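Ubiquitin-conjugating enzyme-like protein (Leishmania mexicana, PDB 6ZM3) probably acts in ubiquitin conjugation as a UEV-type relative of the E2 enzymes, a family that works as a partner of active E2s. Local coordinates at residues P77-L82 with L115-L120. Sequence-based numbering, arbitrary orientation. Where two conformers were deposited one is given.
Sequences PHIRFL and LCLSEL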
loop_
_atom_site.group_PDB
_atom_site.type_symbol
_atom_site.label_atom_id
_atom_site.label_comp_id
_atom_site.label_asym_id
_atom_site.label_seq_id
_atom_site.Cartn_x
_atom_site.Cartn_y
_atom_site.Cartn_z
ATOM N N PRO B 77 4.011 9.132 21.679
ATOM C CA PRO B 77 4.668 8.399 20.605
ATOM C C PRO B 77 5.003 9.382 19.482
ATOM O O PRO B 77 4.344 10.416 19.330
ATOM C CB PRO B 77 3.576 7.452 20.089
ATOM C CG PRO B 77 2.249 8.068 20.494
ATOM C CD PRO B 77 2.563 8.899 21.716
ATOM N N HIS B 78 6.007 9.029 18.685
ATOM C CA HIS B 78 6.347 9.782 17.481
ATOM C C HIS B 78 5.562 9.190 16.324
ATOM O O HIS B 78 5.753 8.011 16.033
ATOM C CB HIS B 78 7.859 9.706 17.245
ATOM C CG HIS B 78 8.642 10.116 18.447
ATOM N ND1 HIS B 78 8.622 11.407 18.938
ATOM C CD2 HIS B 78 9.455 9.417 19.271
ATOM C CE1 HIS B 78 9.399 11.490 19.993
ATOM N NE2 HIS B 78 9.922 10.281 20.221
ATOM N N ILE B 79 4.662 9.989 15.741
ATOM C CA ILE B 79 3.780 9.575 14.664
ATOM C C ILE B 79 4.175 10.371 13.415
ATOM O O ILE B 79 4.246 11.601 13.452
ATOM C CB ILE B 79 2.295 9.761 15.053
ATOM C CG1 ILE B 79 1.960 9.116 16.412
ATOM C CG2 ILE B 79 1.334 9.301 13.956
ATOM C CD1 ILE B 79 0.455 8.942 16.649
ATOM N N ARG B 80 4.420 9.651 12.312
ATOM C CA ARG B 80 4.702 10.250 11.012
ATOM C C ARG B 80 3.698 9.674 10.015
ATOM O O ARG B 80 3.534 8.448 9.939
ATOM C CB ARG B 80 6.078 9.770 10.542
ATOM C CG ARG B 80 6.844 10.722 9.636
ATOM C CD ARG B 80 8.300 10.315 9.450
ATOM N NE ARG B 80 8.500 8.862 9.410
ATOM C CZ ARG B 80 8.706 8.133 8.301
ATOM N NH1 ARG B 80 8.759 8.715 7.113
ATOM N NH2 ARG B 80 8.885 6.821 8.380
ATOM N N PHE B 81 3.084 10.537 9.207
ATOM C CA PHE B 81 2.308 10.031 8.087
ATOM C C PHE B 81 3.272 9.569 6.997
ATOM O O PHE B 81 4.243 10.271 6.683
ATOM C CB PHE B 81 1.346 11.084 7.539
ATOM C CG PHE B 81 0.029 11.209 8.267
ATOM C CD1 PHE B 81 -0.076 12.013 9.401
ATOM C CD2 PHE B 81 -1.105 10.562 7.803
ATOM C CE1 PHE B 81 -1.291 12.138 10.058
ATOM C CE2 PHE B 81 -2.318 10.707 8.447
ATOM C CZ PHE B 81 -2.405 11.510 9.566
ATOM N N LEU B 82 2.987 8.396 6.425
ATOM C CA LEU B 82 3.709 7.924 5.248
ATOM C C LEU B 82 2.965 8.359 3.992
ATOM O O LEU B 82 3.607 8.700 2.994
ATOM C CB LEU B 82 3.837 6.402 5.279
ATOM C CG LEU B 82 4.675 5.824 6.419
ATOM C CD1 LEU B 82 4.879 4.328 6.202
ATOM C CD2 LEU B 82 6.021 6.514 6.544
ATOM N N LEU B 115 -6.037 5.483 20.166
ATOM C CA LEU B 115 -6.738 6.745 20.396
ATOM C C LEU B 115 -6.055 7.895 19.633
ATOM O O LEU B 115 -6.747 8.746 19.079
ATOM C CB LEU B 115 -6.871 6.998 21.909
ATOM C CG LEU B 115 -7.725 8.200 22.349
ATOM C CD1 LEU B 115 -9.122 8.200 21.730
ATOM C CD2 LEU B 115 -7.822 8.239 23.863
ATOM N N CYS B 116 -4.721 7.909 19.573
ATOM C CA CYS B 116 -4.006 8.925 18.787
ATOM C C CYS B 116 -4.502 8.922 17.346
ATOM O O CYS B 116 -4.804 9.989 16.790
ATOM C CB CYS B 116 -2.483 8.771 18.769
ATOM S SG CYS B 116 -1.629 9.068 20.337
ATOM N N LEU B 117 -4.633 7.720 16.761
ATOM C CA LEU B 117 -5.114 7.615 15.392
ATOM C C LEU B 117 -6.587 8.015 15.252
ATOM O O LEU B 117 -6.941 8.685 14.270
ATOM C CB LEU B 117 -4.839 6.211 14.830
ATOM C CG LEU B 117 -3.386 5.751 14.723
ATOM C CD1 LEU B 117 -3.294 4.496 13.831
ATOM C CD2 LEU B 117 -2.466 6.829 14.155
ATOM N N SER B 118 -7.478 7.606 16.190
ATOM C CA SER B 118 -8.860 8.050 16.125
ATOM C C SER B 118 -8.924 9.571 16.153
ATOM O O SER B 118 -9.756 10.142 15.470
ATOM C CB SER B 118 -9.736 7.461 17.205
ATOM O OG SER B 118 -10.457 6.375 16.671
ATOM N N GLU B 119 -8.046 10.174 16.965
ATOM C CA GLU B 119 -7.969 11.617 17.168
ATOM C C GLU B 119 -7.379 12.338 15.951
ATOM O O GLU B 119 -7.815 13.456 15.649
ATOM C CB GLU B 119 -7.269 11.979 18.477
ATOM C CG GLU B 119 -8.086 11.615 19.727
ATOM C CD GLU B 119 -9.338 12.447 19.942
ATOM O OE1 GLU B 119 -9.227 13.677 19.829
ATOM O OE2 GLU B 119 -10.438 11.871 20.133
ATOM N N LEU B 120 -6.406 11.724 15.257
ATOM C CA LEU B 120 -5.991 12.237 13.950
ATOM C C LEU B 120 -7.114 12.134 12.919
ATOM O O LEU B 120 -7.308 13.030 12.087
ATOM C CB LEU B 120 -4.710 11.527 13.510
ATOM C CG LEU B 120 -3.484 11.962 14.294
ATOM C CD1 LEU B 120 -2.302 11.025 14.066
ATOM C CD2 LEU B 120 -3.113 13.397 13.898
#
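Ile79 meets the helix segment 115-120 through both of its branches, a compact example of how a sheet strand and a helix are joined by apolar side chains. At CB, on a bond directed toward the helix, the side chain splits into two branches. CG2, anti to the backbone N, ends 4.0 Å from CD1 of Leu120, and these two residues approach tip to tip. CG1 lies on the other branch, anti to the carbonyl carbon (chi1 -51°), and carries the chain on toward the helix. From there a nearly extended chi2 of -164° places CD1 only 3.6 Å from CB of Cys116. The same methyl lies more loosely against Leu117, 4.4 Å from its CD2.

Pro77, just before the strand, and Phe81 at its end extend the contact. CG of the Pro77 ring lies 4.0 Å from SG of Cys116, the thiol thus bordering an apolar patch. At the other end, CE1 of Phe81 approaches the Leu120 methyl CD1 obliquely, at 4.3 Å. Cys116 and Leu120, one helical turn apart, therefore receive three alternate residues of segment 77-82, while His78 and Arg80 point the other way, Arg80 forming a salt bridge with Glu65.

All the touching residues are buried, close to the centre of the chain. The strand 78-81 is the last of the antiparallel sheet of the UBC fold, and the 115-120 segment of helix 113-125 crosses it at -43°. Leu64 of the adjoining strand 61-67 and Ile49 of strand 44-50 beyond it continue the apolar layer beneath the helix, and Phe104 of helix 102-105 touches Pro77, Ile79 and Cys116.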